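Local atomic coordinates of Cag-Z (Helicobacter pylori, PDB entry 1S2X), a protein that is of unknown function but is encoded in the cag pathogenicity island, which specifies a type IV secretion system, and so may serve that system. Residues A[117-122]-A[176-181]; A[136-141]-A[154-159]. The protein carries 1 engineered substitution. One frame throughout, in Å; residues are numbered along the deposited sequence.

Contact 1 (A[117-122]-A[176-181]); sequences DNFNNF and GTKYII
Two long helices, 105-135 and 161-183, run antiparallel here in the helical body of CagZ, and Phe119, Asn120 and Asp117 of the first meet Lys178 and Tyr179 of the second. The axes of the two segments approach to 9.6 Å, with their N-to-C directions 170° apart. Tyr179 CD2 lies 3.8 Å from Asn120 CB, and the neighbouring CE2 leans on the same methylene. Beyond the ring, Tyr179 OH gives a weak hydrogen bond, 3.4 Å long, to Asp117 OD1. That oxygen sits in the plane of the ring at its edge, the carboxylate being only 14° from coplanar with it. Phe119 CG stands anti to the backbone N (chi1 169°), and the far end of its ring meets the aliphatic part of Lys178: Phe119 CE1 is 3.7 Å from Lys178 CB, and Phe119 CZ is 4.0 Å from Lys178 CD. The lysine tip leads away from this contact, and its NZ makes a salt bridge with Asp174 one turn earlier, while the side chain also makes a cation-pi contact with Tyr88. Helix 74-101 joins from the Phe119 side, where the buried ring touches Ser87 and Cys91.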
# COMPACT_ATOMS: atom_id res chain seq x y z
N ASP A 117 -9.28 15.39 -3.66
CA ASP A 117 -8.00 15.61 -3.00
C ASP A 117 -7.87 14.71 -1.77
O ASP A 117 -6.77 14.28 -1.43
CB ASP A 117 -7.82 17.05 -2.53
CG ASP A 117 -7.51 18.06 -3.62
OD1 ASP A 117 -7.08 17.69 -4.73
OD2 ASP A 117 -7.68 19.26 -3.34
N ASN A 118 -8.99 14.43 -1.10
CA ASN A 118 -8.90 13.55 0.06
C ASN A 118 -8.86 12.09 -0.39
O ASN A 118 -8.33 11.24 0.34
CB ASN A 118 -10.05 13.79 1.03
CG ASN A 118 -9.90 15.10 1.78
OD1 ASN A 118 -8.81 15.68 1.81
ND2 ASN A 118 -10.99 15.57 2.38
N PHE A 119 -9.44 11.82 -1.56
CA PHE A 119 -9.36 10.50 -2.17
C PHE A 119 -7.90 10.25 -2.56
O PHE A 119 -7.32 9.20 -2.26
CB PHE A 119 -10.28 10.34 -3.37
CG PHE A 119 -10.05 9.09 -4.21
CD1 PHE A 119 -9.26 9.12 -5.34
CD2 PHE A 119 -10.63 7.89 -3.86
CE1 PHE A 119 -9.03 7.98 -6.10
CE2 PHE A 119 -10.40 6.73 -4.60
CZ PHE A 119 -9.59 6.78 -5.71
N ASN A 120 -7.31 11.23 -3.24
CA ASN A 120 -5.94 11.04 -3.70
C ASN A 120 -5.01 10.77 -2.52
O ASN A 120 -4.13 9.92 -2.63
CB ASN A 120 -5.43 12.25 -4.48
CG ASN A 120 -4.16 11.92 -5.25
OD1 ASN A 120 -4.07 10.84 -5.85
ND2 ASN A 120 -3.18 12.81 -5.26
N ASN A 121 -5.20 11.50 -1.44
CA ASN A 121 -4.31 11.49 -0.29
C ASN A 121 -4.52 10.31 0.64
O ASN A 121 -3.57 9.72 1.18
CB ASN A 121 -4.48 12.82 0.49
CG ASN A 121 -3.80 13.92 -0.32
OD1 ASN A 121 -4.12 15.09 -0.19
ND2 ASN A 121 -2.85 13.51 -1.15
N PHE A 122 -5.79 9.96 0.84
CA PHE A 122 -6.07 8.82 1.71
C PHE A 122 -5.59 7.53 1.06
O PHE A 122 -5.02 6.65 1.72
CB PHE A 122 -7.56 8.80 2.01
CG PHE A 122 -8.08 7.53 2.67
CD1 PHE A 122 -8.72 6.56 1.93
CD2 PHE A 122 -7.93 7.32 4.03
CE1 PHE A 122 -9.19 5.41 2.53
CE2 PHE A 122 -8.42 6.18 4.64
CZ PHE A 122 -9.06 5.22 3.88
N GLY A 176 -4.67 7.45 -9.79
CA GLY A 176 -4.46 8.60 -10.65
C GLY A 176 -5.55 8.77 -11.68
O GLY A 176 -6.02 9.88 -11.96
N THR A 177 -6.00 7.66 -12.26
CA THR A 177 -7.13 7.69 -13.18
C THR A 177 -8.47 7.90 -12.48
O THR A 177 -9.40 8.49 -13.05
CB THR A 177 -7.22 6.37 -13.96
OG1 THR A 177 -5.97 6.21 -14.62
CG2 THR A 177 -8.33 6.43 -15.00
N LYS A 178 -8.56 7.41 -11.25
CA LYS A 178 -9.82 7.60 -10.52
C LYS A 178 -9.88 9.03 -10.00
O LYS A 178 -10.94 9.63 -9.87
CB LYS A 178 -9.94 6.57 -9.40
CG LYS A 178 -10.39 5.19 -9.85
CD LYS A 178 -10.30 4.19 -8.70
CE LYS A 178 -11.30 3.06 -8.84
NZ LYS A 178 -10.77 1.94 -9.67
N TYR A 179 -8.70 9.58 -9.72
CA TYR A 179 -8.59 10.97 -9.32
C TYR A 179 -9.08 11.86 -10.47
O TYR A 179 -9.81 12.82 -10.24
CB TYR A 179 -7.17 11.36 -8.93
CG TYR A 179 -6.98 12.84 -8.71
CD1 TYR A 179 -6.44 13.67 -9.69
CD2 TYR A 179 -7.34 13.41 -7.50
CE1 TYR A 179 -6.28 15.02 -9.46
CE2 TYR A 179 -7.18 14.76 -7.26
CZ TYR A 179 -6.65 15.56 -8.25
OH TYR A 179 -6.48 16.90 -8.01
N ILE A 180 -8.61 11.54 -11.67
CA ILE A 180 -9.04 12.25 -12.87
C ILE A 180 -10.56 12.32 -12.88
O ILE A 180 -11.18 13.38 -12.88
CB ILE A 180 -8.57 11.55 -14.15
CG1 ILE A 180 -7.06 11.66 -14.40
CG2 ILE A 180 -9.33 12.06 -15.36
CD1 ILE A 180 -6.36 12.55 -13.38
N ILE A 181 -11.15 11.13 -12.86
CA ILE A 181 -12.60 11.01 -12.89
C ILE A 181 -13.26 11.85 -11.81
O ILE A 181 -14.11 12.69 -12.11
CB ILE A 181 -13.02 9.53 -12.76
CG1 ILE A 181 -12.43 8.61 -13.82
CG2 ILE A 181 -14.53 9.39 -12.73
CD1 ILE A 181 -13.10 7.25 -13.86

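Contact 2 (A[136-141]-A[154-159])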
# COMPACT_ATOMS: atom_id res chain seq x y z
N SER A 136 9.92 -3.87 4.21
CA SER A 136 10.60 -4.29 5.43
C SER A 136 10.80 -5.78 5.58
O SER A 136 11.42 -6.17 6.58
CB SER A 136 9.81 -3.77 6.65
OG SER A 136 8.76 -4.70 6.92
N TYR A 137 10.31 -6.64 4.66
CA TYR A 137 10.64 -8.08 4.70
C TYR A 137 12.06 -8.39 4.27
O TYR A 137 12.59 -9.51 4.35
CB TYR A 137 9.64 -8.85 3.81
CG TYR A 137 8.38 -9.21 4.59
CD1 TYR A 137 8.29 -10.44 5.22
CD2 TYR A 137 7.33 -8.31 4.71
CE1 TYR A 137 7.16 -10.80 5.95
CE2 TYR A 137 6.20 -8.65 5.43
CZ TYR A 137 6.13 -9.89 6.04
OH TYR A 137 5.00 -10.24 6.76
N LEU A 138 12.78 -7.40 3.75
CA LEU A 138 14.24 -7.41 3.66
C LEU A 138 14.68 -6.47 4.79
O LEU A 138 14.72 -5.26 4.61
CB LEU A 138 14.77 -6.94 2.31
CG LEU A 138 16.31 -6.90 2.18
CD1 LEU A 138 16.88 -8.30 2.38
CD2 LEU A 138 16.75 -6.30 0.85
N PRO A 139 14.93 -7.03 5.97
CA PRO A 139 15.04 -6.17 7.15
C PRO A 139 16.38 -5.45 7.12
O PRO A 139 17.44 -6.05 7.15
CB PRO A 139 14.95 -7.17 8.31
CG PRO A 139 15.50 -8.44 7.74
CD PRO A 139 15.14 -8.45 6.28
N ARG A 140 16.32 -4.13 7.06
CA ARG A 140 17.56 -3.36 7.00
C ARG A 140 18.45 -3.66 8.20
O ARG A 140 19.68 -3.59 8.10
CB ARG A 140 17.27 -1.86 6.97
CG ARG A 140 17.98 -1.08 5.88
CD ARG A 140 19.45 -1.43 5.77
NE ARG A 140 20.11 -0.69 4.69
CZ ARG A 140 21.41 -0.64 4.44
NH1 ARG A 140 22.30 -1.30 5.18
NH2 ARG A 140 21.85 0.08 3.42
N GLU A 141 17.86 -4.00 9.34
CA GLU A 141 18.75 -4.13 10.50
C GLU A 141 19.54 -5.44 10.52
O GLU A 141 20.40 -5.53 11.41
CB GLU A 141 17.93 -3.97 11.78
CG GLU A 141 17.01 -5.13 12.10
CD GLU A 141 15.60 -4.96 11.58
OE1 GLU A 141 14.70 -5.63 12.11
OE2 GLU A 141 15.39 -4.16 10.64
N VAL A 154 18.85 -7.04 -5.97
CA VAL A 154 18.62 -8.45 -6.27
C VAL A 154 17.84 -9.18 -5.18
O VAL A 154 16.97 -10.00 -5.49
CB VAL A 154 19.99 -9.13 -6.51
CG1 VAL A 154 19.84 -10.61 -6.79
CG2 VAL A 154 20.70 -8.42 -7.66
N ALA A 155 18.14 -8.90 -3.91
CA ALA A 155 17.45 -9.49 -2.77
C ALA A 155 15.98 -9.06 -2.84
O ALA A 155 15.09 -9.87 -2.61
CB ALA A 155 18.05 -9.10 -1.43
N PHE A 156 15.73 -7.80 -3.18
CA PHE A 156 14.35 -7.36 -3.35
C PHE A 156 13.65 -8.21 -4.40
O PHE A 156 12.48 -8.60 -4.32
CB PHE A 156 14.29 -5.90 -3.75
CG PHE A 156 14.49 -4.91 -2.60
CD1 PHE A 156 15.29 -3.79 -2.80
CD2 PHE A 156 13.90 -5.11 -1.38
CE1 PHE A 156 15.48 -2.88 -1.78
CE2 PHE A 156 14.06 -4.18 -0.36
CZ PHE A 156 14.86 -3.07 -0.56
N GLN A 157 14.42 -8.53 -5.44
CA GLN A 157 13.79 -9.29 -6.53
C GLN A 157 13.59 -10.73 -6.06
O GLN A 157 12.53 -11.32 -6.27
CB GLN A 157 14.62 -9.20 -7.81
CG GLN A 157 14.71 -7.77 -8.35
CD GLN A 157 15.61 -7.59 -9.55
OE1 GLN A 157 16.82 -7.80 -9.51
NE2 GLN A 157 15.03 -7.17 -10.67
N ILE A 158 14.60 -11.31 -5.40
CA ILE A 158 14.41 -12.72 -5.01
C ILE A 158 13.33 -12.89 -3.96
O ILE A 158 12.66 -13.91 -3.91
CB ILE A 158 15.70 -13.35 -4.47
CG1 ILE A 158 16.86 -13.36 -5.47
CG2 ILE A 158 15.44 -14.75 -3.93
CD1 ILE A 158 18.19 -13.61 -4.79
N LEU A 159 13.13 -11.88 -3.11
CA LEU A 159 12.10 -12.01 -2.07
C LEU A 159 10.70 -11.69 -2.54
O LEU A 159 9.75 -11.78 -1.75
CB LEU A 159 12.47 -11.10 -0.88
CG LEU A 159 13.78 -11.47 -0.18
CD1 LEU A 159 14.13 -10.45 0.90
CD2 LEU A 159 13.72 -12.85 0.45
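Leu138, in the loop that follows helix 105-135, packs against Ala155 and Phe156 of helix 149-158 and Leu159, which follows in the chain, a buried apolar loop-to-helix contact within an all-helical fold. The leucine points at the helix from its first bond. Leu138 CB already touches two partners, Leu159 CD1 at 3.8 Å and Phe156 CE2 at 3.9 Å. CG stands anti to the backbone N (chi1 179°), and the two methyls beyond it divide the work. Leu138 CD1 lies 3.8 Å from Leu159 CD1 and also brushes Ala155 CB. Leu138 CD2 rests on Ala155 CB at 3.8 Å while lying over one face of the Phe156 ring. This is a CH-pi contact, with Leu138 CD2 standing 24° off the normal through the centroid of the Phe156 ring. The methyl is displaced toward the rim, so that Phe156 CE2 is the ring atom nearest to Leu138 CD2, at 3.6 Å. The leucine crosses both Phe156 and Leu159 at about a right angle.

Around this cluster, Val59 of helix 52-68 touches Ala155 and Leu159, and Ile161 at the start of helix 161-183 packs on both Leu138 and Phe156. A bound isopropyl alcohol, probably from the crystallisation liquor, lies about 5 Å from the Phe156 side chain. The loop backbone also takes part in the packing: the carbonyl oxygen Tyr137 O comes within 3.9 Å of the methyl Leu159 CD1.

The contacts lie on opposite sides of the chain's centre, with about 30 Å between their own centres and about 18 Å between their nearest atoms. Contact 2 is nested in the loop closed by contact 1: after helix 105-135 the chain passes through 136-141 and helix 149-158 before helix 161-183 returns alongside the first. Contact 1 is a surface contact between two helices, mixing ring and aliphatic packing with a weak polar bond, although Phe119 itself is buried. Contact 2 sets a loop against a helix end, is largely buried and is wholly apolar in its side-chain chemistry. Helix 161-183 serves both, pairing at its C-terminal part in contact 1 and flanking contact 2 through Ile161.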